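Local coordinates for protein SUBA (Escherichia coli, PDB 2IY9) that acts as the protease subunit of an AB5 cytotoxin, a subtilisin-family serine endoprotease that cleaves the host endoplasmic reticulum chaperone BiP, at residues V46-F57 with Y107-I118. Numbering follows the deposited sequence.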
ATOM      1  N   VAL A  46      -8.435   9.216  -9.983  1.00 26.23           N
ATOM      2  CA  VAL A  46      -7.808   8.015  -9.463  1.00 25.08           C
ATOM      3  C   VAL A  46      -8.286   7.859  -8.042  1.00 24.30           C
ATOM      4  O   VAL A  46      -8.110   8.766  -7.232  1.00 24.77           O
ATOM      5  CB  VAL A  46      -6.260   8.132  -9.466  1.00 25.06           C
ATOM      6  CG1 VAL A  46      -5.619   6.921  -8.782  1.00 25.02           C
ATOM      7  CG2 VAL A  46      -5.730   8.266 -10.888  1.00 25.31           C
ATOM      8  N   VAL A  47      -8.893   6.712  -7.754  1.00 23.43           N
ATOM      9  CA  VAL A  47      -9.378   6.387  -6.421  1.00 22.61           C
ATOM     10  C   VAL A  47      -8.550   5.219  -5.897  1.00 22.31           C
ATOM     11  O   VAL A  47      -8.521   4.143  -6.498  1.00 22.55           O
ATOM     12  CB  VAL A  47     -10.876   5.986  -6.433  1.00 22.53           C
ATOM     13  CG1 VAL A  47     -11.357   5.666  -5.027  1.00 23.42           C
ATOM     14  CG2 VAL A  47     -11.743   7.084  -7.067  1.00 22.67           C
ATOM     15  N   VAL A  48      -7.876   5.437  -4.774  1.00 22.41           N
ATOM     16  CA  VAL A  48      -7.131   4.372  -4.128  1.00 21.85           C
ATOM     17  C   VAL A  48      -8.020   3.719  -3.075  1.00 22.20           C
ATOM     18  O   VAL A  48      -8.663   4.399  -2.263  1.00 22.05           O
ATOM     19  CB  VAL A  48      -5.832   4.904  -3.479  1.00 21.32           C
ATOM     20  CG1 VAL A  48      -5.089   3.782  -2.730  1.00 20.82           C
ATOM     21  CG2 VAL A  48      -4.925   5.545  -4.539  1.00 21.75           C
ATOM     22  N   SER A  49      -8.073   2.393  -3.108  1.00 22.58           N
ATOM     23  CA  SER A  49      -8.831   1.652  -2.115  1.00 23.44           C
ATOM     24  C   SER A  49      -8.014   1.573  -0.816  1.00 23.26           C
ATOM     25  O   SER A  49      -6.836   1.218  -0.836  1.00 23.03           O
ATOM     26  CB  SER A  49      -9.175   0.266  -2.671  1.00 23.85           C
ATOM     27  OG  SER A  49     -10.103  -0.394  -1.821  1.00 29.26           O
ATOM     28  N   VAL A  50      -8.623   1.949   0.304  1.00 22.99           N
ATOM     29  CA  VAL A  50      -7.949   1.827   1.596  1.00 22.98           C
ATOM     30  C   VAL A  50      -8.692   0.784   2.427  1.00 22.94           C
ATOM     31  O   VAL A  50      -9.750   1.069   3.018  1.00 23.25           O
ATOM     32  CB  VAL A  50      -7.786   3.181   2.325  1.00 23.05           C
ATOM     33  CG1 VAL A  50      -7.292   2.979   3.770  1.00 22.59           C
ATOM     34  CG2 VAL A  50      -6.813   4.060   1.572  1.00 22.10           C
ATOM     35  N   VAL A  51      -8.139  -0.433   2.422  1.00 22.39           N
ATOM     36  CA  VAL A  51      -8.736  -1.582   3.102  1.00 22.56           C
ATOM     37  C   VAL A  51      -8.078  -1.617   4.483  1.00 22.54           C
ATOM     38  O   VAL A  51      -6.884  -1.951   4.634  1.00 21.66           O
ATOM     39  CB  VAL A  51      -8.536  -2.895   2.302  1.00 22.66           C
ATOM     40  CG1 VAL A  51      -9.291  -4.062   2.967  1.00 24.08           C
ATOM     41  CG2 VAL A  51      -9.011  -2.716   0.846  1.00 22.02           C
ATOM     42  N   ASP A  52      -8.850  -1.218   5.489  1.00 22.34           N
ATOM     43  CA  ASP A  52      -8.253  -0.830   6.762  1.00 23.19           C
ATOM     44  C   ASP A  52      -9.310  -0.671   7.851  1.00 23.18           C
ATOM     45  O   ASP A  52     -10.364  -1.307   7.794  1.00 23.39           O
ATOM     46  CB  ASP A  52      -7.451   0.468   6.552  1.00 22.98           C
ATOM     47  CG  ASP A  52      -6.193   0.526   7.399  1.00 24.94           C
ATOM     48  OD1 ASP A  52      -6.333   0.566   8.646  1.00 25.29           O
ATOM     49  OD2 ASP A  52      -5.076   0.539   6.819  1.00 25.27           O
ATOM     50  N   SER A  53      -9.026   0.175   8.842  1.00 24.06           N
ATOM     51  CA  SER A  53      -9.870   0.288  10.030  1.00 24.13           C
ATOM     52  C   SER A  53     -10.933   1.396   9.925  1.00 24.86           C
ATOM     53  O   SER A  53     -11.591   1.720  10.914  1.00 24.85           O
ATOM     54  CB  SER A  53      -8.986   0.525  11.253  1.00 24.18           C
ATOM     55  OG  SER A  53      -8.368   1.801  11.191  1.00 23.14           O
ATOM     56  N   GLY A  54     -11.093   1.968   8.728  1.00 25.03           N
ATOM     57  CA  GLY A  54     -12.056   3.055   8.501  1.00 25.39           C
ATOM     58  C   GLY A  54     -11.361   4.403   8.416  1.00 25.27           C
ATOM     59  O   GLY A  54     -10.302   4.614   9.022  1.00 25.66           O
ATOM     60  N   VAL A  55     -11.954   5.325   7.655  1.00 25.12           N
ATOM     61  CA  VAL A  55     -11.305   6.600   7.376  1.00 24.19           C
ATOM     62  C   VAL A  55     -12.189   7.766   7.822  1.00 23.98           C
ATOM     63  O   VAL A  55     -13.382   7.803   7.527  1.00 24.06           O
ATOM     64  CB  VAL A  55     -10.944   6.733   5.878  1.00 24.18           C
ATOM     65  CG1 VAL A  55     -10.415   8.153   5.558  1.00 23.73           C
ATOM     66  CG2 VAL A  55      -9.929   5.669   5.472  1.00 23.72           C
ATOM     67  N   ALA A  56     -11.580   8.690   8.556  1.00 24.39           N
ATOM     68  CA  ALA A  56     -12.202   9.941   8.961  1.00 24.56           C
ATOM     69  C   ALA A  56     -11.826  10.997   7.934  1.00 24.72           C
ATOM     70  O   ALA A  56     -10.660  11.421   7.855  1.00 24.48           O
ATOM     71  CB  ALA A  56     -11.709  10.349  10.334  1.00 24.83           C
ATOM     72  N   PHE A  57     -12.808  11.418   7.144  1.00 24.86           N
ATOM     73  CA  PHE A  57     -12.561  12.389   6.074  1.00 25.24           C
ATOM     74  C   PHE A  57     -12.615  13.815   6.625  1.00 25.74           C
ATOM     75  O   PHE A  57     -13.570  14.561   6.390  1.00 25.33           O
ATOM     76  CB  PHE A  57     -13.498  12.150   4.884  1.00 25.07           C
ATOM     77  CG  PHE A  57     -13.220  10.861   4.163  1.00 25.35           C
ATOM     78  CD1 PHE A  57     -12.183  10.776   3.236  1.00 24.37           C
ATOM     79  CD2 PHE A  57     -13.976   9.721   4.430  1.00 25.50           C
ATOM     80  CE1 PHE A  57     -11.916   9.567   2.572  1.00 25.37           C
ATOM     81  CE2 PHE A  57     -13.713   8.502   3.767  1.00 25.62           C
ATOM     82  CZ  PHE A  57     -12.692   8.436   2.835  1.00 24.22           C
ATOM     83  N   TYR A 107       0.102  11.566  -3.558  1.00 24.37           N
ATOM     84  CA  TYR A 107      -0.664  12.007  -4.731  1.00 24.74           C
ATOM     85  C   TYR A 107      -1.974  12.658  -4.263  1.00 24.78           C
ATOM     86  O   TYR A 107      -3.021  12.008  -4.197  1.00 24.16           O
ATOM     87  CB  TYR A 107      -0.899  10.858  -5.734  1.00 25.11           C
ATOM     88  CG  TYR A 107      -1.464  11.327  -7.076  1.00 25.71           C
ATOM     89  CD1 TYR A 107      -0.817  12.324  -7.817  1.00 25.97           C
ATOM     90  CD2 TYR A 107      -2.633  10.773  -7.601  1.00 25.10           C
ATOM     91  CE1 TYR A 107      -1.324  12.775  -9.040  1.00 25.63           C
ATOM     92  CE2 TYR A 107      -3.159  11.219  -8.827  1.00 25.23           C
ATOM     93  CZ  TYR A 107      -2.497  12.221  -9.532  1.00 25.26           C
ATOM     94  OH  TYR A 107      -2.995  12.662 -10.729  1.00 26.95           O
ATOM     95  N   PRO A 108      -1.909  13.954  -3.901  1.00 25.12           N
ATOM     96  CA  PRO A 108      -3.076  14.630  -3.330  1.00 25.36           C
ATOM     97  C   PRO A 108      -4.278  14.780  -4.271  1.00 25.57           C
ATOM     98  O   PRO A 108      -5.366  15.105  -3.801  1.00 25.91           O
ATOM     99  CB  PRO A 108      -2.526  16.000  -2.909  1.00 25.55           C
ATOM    100  CG  PRO A 108      -1.310  16.193  -3.712  1.00 25.55           C
ATOM    101  CD  PRO A 108      -0.727  14.838  -3.943  1.00 24.95           C
ATOM    102  N   HIS A 109      -4.083  14.553  -5.569  1.00 25.40           N
ATOM    103  CA  HIS A 109      -5.196  14.534  -6.526  1.00 25.74           C
ATOM    104  C   HIS A 109      -6.067  13.287  -6.413  1.00 25.00           C
ATOM    105  O   HIS A 109      -7.197  13.280  -6.906  1.00 25.16           O
ATOM    106  CB  HIS A 109      -4.684  14.649  -7.965  1.00 26.32           C
ATOM    107  CG  HIS A 109      -3.944  15.915  -8.240  1.00 29.67           C
ATOM    108  ND1 HIS A 109      -2.773  15.949  -8.972  1.00 34.37           N
ATOM    109  CD2 HIS A 109      -4.199  17.195  -7.877  1.00 32.24           C
ATOM    110  CE1 HIS A 109      -2.343  17.197  -9.050  1.00 33.30           C
ATOM    111  NE2 HIS A 109      -3.187  17.971  -8.391  1.00 33.97           N
ATOM    112  N   ALA A 110      -5.528  12.229  -5.805  1.00 24.22           N
ATOM    113  CA  ALA A 110      -6.275  10.976  -5.633  1.00 23.45           C
ATOM    114  C   ALA A 110      -7.454  11.129  -4.688  1.00 23.12           C
ATOM    115  O   ALA A 110      -7.469  12.002  -3.829  1.00 23.40           O
ATOM    116  CB  ALA A 110      -5.354   9.853  -5.136  1.00 23.19           C
ATOM    117  N   LEU A 111      -8.449  10.273  -4.879  1.00 22.65           N
ATOM    118  CA  LEU A 111      -9.538  10.116  -3.938  1.00 21.96           C
ATOM    119  C   LEU A 111      -9.364   8.784  -3.224  1.00 22.03           C
ATOM    120  O   LEU A 111      -8.509   7.982  -3.605  1.00 21.69           O
ATOM    121  CB  LEU A 111     -10.885  10.167  -4.657  1.00 21.88           C
ATOM    122  CG  LEU A 111     -11.212  11.447  -5.430  1.00 22.22           C
ATOM    123  CD1 LEU A 111     -12.513  11.278  -6.230  1.00 22.92           C
ATOM    124  CD2 LEU A 111     -11.315  12.629  -4.509  1.00 22.34           C
ATOM    125  N   ILE A 112     -10.173   8.562  -2.190  1.00 21.79           N
ATOM    126  CA  ILE A 112     -10.029   7.402  -1.329  1.00 22.30           C
ATOM    127  C   ILE A 112     -11.373   6.674  -1.215  1.00 22.35           C
ATOM    128  O   ILE A 112     -12.413   7.295  -0.965  1.00 22.18           O
ATOM    129  CB  ILE A 112      -9.552   7.835   0.099  1.00 22.46           C
ATOM    130  CG1 ILE A 112      -8.146   8.475   0.047  1.00 22.72           C
ATOM    131  CG2 ILE A 112      -9.654   6.663   1.118  1.00 22.99           C
ATOM    132  CD1 ILE A 112      -7.008   7.517  -0.365  1.00 21.60           C
ATOM    133  N   SER A 113     -11.335   5.363  -1.410  1.00 22.67           N
ATOM    134  CA  SER A 113     -12.476   4.499  -1.112  1.00 23.41           C
ATOM    135  C   SER A 113     -12.131   3.678   0.120  1.00 23.97           C
ATOM    136  O   SER A 113     -11.272   2.782   0.062  1.00 24.88           O
ATOM    137  CB  SER A 113     -12.793   3.585  -2.295  1.00 23.49           C
ATOM    138  OG  SER A 113     -13.864   2.716  -1.974  1.00 24.57           O
ATOM    139  N   SER A 114     -12.796   3.993   1.231  1.00 23.67           N
ATOM    140  CA  SER A 114     -12.531   3.331   2.498  1.00 23.69           C
ATOM    141  C   SER A 114     -13.329   2.038   2.617  1.00 24.07           C
ATOM    142  O   SER A 114     -14.551   2.022   2.428  1.00 24.25           O
ATOM    143  CB  SER A 114     -12.840   4.246   3.670  1.00 23.39           C
ATOM    144  OG  SER A 114     -12.533   3.593   4.885  1.00 24.04           O
ATOM    145  N   ARG A 115     -12.625   0.950   2.903  1.00 23.74           N
ATOM    146  CA  ARG A 115     -13.280  -0.328   3.095  1.00 23.96           C
ATOM    147  C   ARG A 115     -12.879  -0.829   4.469  1.00 23.91           C
ATOM    148  O   ARG A 115     -11.763  -1.347   4.671  1.00 23.47           O
ATOM    149  CB  ARG A 115     -12.916  -1.296   1.962  1.00 24.21           C
ATOM    150  CG  ARG A 115     -13.445  -0.828   0.605  1.00 23.12           C
ATOM    151  CD  ARG A 115     -13.019  -1.695  -0.565  1.00 24.33           C
ATOM    152  NE  ARG A 115     -13.691  -1.233  -1.782  1.00 24.49           N
ATOM    153  CZ  ARG A 115     -14.869  -1.686  -2.204  1.00 25.00           C
ATOM    154  NH1 ARG A 115     -15.509  -2.631  -1.517  1.00 25.23           N
ATOM    155  NH2 ARG A 115     -15.410  -1.188  -3.306  1.00 24.01           N
ATOM    156  N   ARG A 116     -13.781  -0.645   5.431  1.00 24.01           N
ATOM    157  CA  ARG A 116     -13.443  -0.963   6.814  1.00 24.23           C
ATOM    158  C   ARG A 116     -13.575  -2.462   7.068  1.00 23.93           C
ATOM    159  O   ARG A 116     -14.651  -3.024   6.881  1.00 23.74           O
ATOM    160  CB  ARG A 116     -14.271  -0.155   7.813  1.00 24.76           C
ATOM    161  CG  ARG A 116     -13.810  -0.416   9.253  1.00 25.40           C
ATOM    162  CD  ARG A 116     -14.653   0.258  10.338  1.00 25.60           C
ATOM    163  NE  ARG A 116     -14.555  -0.556  11.555  1.00 27.51           N
ATOM    164  CZ  ARG A 116     -15.434  -0.580  12.556  1.00 29.31           C
ATOM    165  NH1 ARG A 116     -16.514   0.200  12.561  1.00 29.01           N
ATOM    166  NH2 ARG A 116     -15.217  -1.395  13.575  1.00 29.64           N
ATOM    167  N   VAL A 117     -12.482  -3.096   7.501  1.00 23.76           N
ATOM    168  CA  VAL A 117     -12.463  -4.557   7.711  1.00 24.52           C
ATOM    169  C   VAL A 117     -12.108  -4.991   9.144  1.00 25.55           C
ATOM    170  O   VAL A 117     -12.232  -6.179   9.490  1.00 25.07           O
ATOM    171  CB  VAL A 117     -11.521  -5.272   6.703  1.00 24.00           C
ATOM    172  CG1 VAL A 117     -12.031  -5.096   5.286  1.00 23.76           C
ATOM    173  CG2 VAL A 117     -10.089  -4.762   6.833  1.00 24.46           C
ATOM    174  N   ILE A 118     -11.649  -4.022   9.943  1.00 26.49           N
ATOM    175  CA  ILE A 118     -11.249  -4.203  11.341  1.00 27.42           C
ATOM    176  C   ILE A 118     -11.624  -2.932  12.130  1.00 28.26           C
ATOM    177  O   ILE A 118     -11.847  -1.883  11.532  1.00 28.27           O
ATOM    178  CB  ILE A 118      -9.721  -4.513  11.495  1.00 27.23           C
ATOM    179  CG1 ILE A 118      -8.849  -3.384  10.910  1.00 27.38           C
ATOM    180  CG2 ILE A 118      -9.373  -5.889  10.890  1.00 27.27           C
ATOM    181  CD1 ILE A 118      -7.330  -3.599  11.047  1.00 27.93           C
TER
HETATM  182  O   HOH W   1      -8.129  11.868  -8.959  1.00 29.65           O
HETATM  183  O   HOH W   2     -10.517   1.818   5.783  1.00 22.76           O
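Seven backbone hydrogen bonds join Val-46 through Asp-52 to Leu-111 through Val-117, pairing two neighbouring parallel strands in the central sheet of the subtilisin fold. They begin with Leu-111 N to Val-46 O and end with Val-117 N to Asp-52 O, both 2.8 Å. This last bond, nearly straight down the carbonyl, holds the backbone of Asp-52, the inferred charge-relay aspartate, whose side chain lies beside His-89 on helix 84-98.

A water joins the strand pair to the following turn: it donates to Val-50 O, accepts from Gly-54 N and lies 2.8 Å from Ser-114 OG, which the short serine side chain places there while packing against Val-55 CG2. At Gly-54 (phi 103°) a side chain would jam against the preceding carbonyl O and crowd Arg-116 CD. Extended Arg-116 gives NE to Ile-118 O (3.0 Å), above that carbonyl's plane, and forms a salt bridge with Asp-74. On the opposite face, Arg-115 turns its guanidinium edge toward Ser-49 OG; Glu-144 forms a salt bridge with Arg-115 and a hydrogen bond with Ser-49.

Branched side chains, well suited to extended strands, pack both faces. Val-51 CG1 lies 3.7 Å from Val-117 CG1. Ile-112 turns CG2 away from its own N, setting it 3.9 Å from both Val-50 CG2 and Phe-57 CZ. Its CB meets the Phe-57 ring edge-on, 3.8 Å from CE1, while Val-55 CG1 sits 3.5 Å above the ring centre.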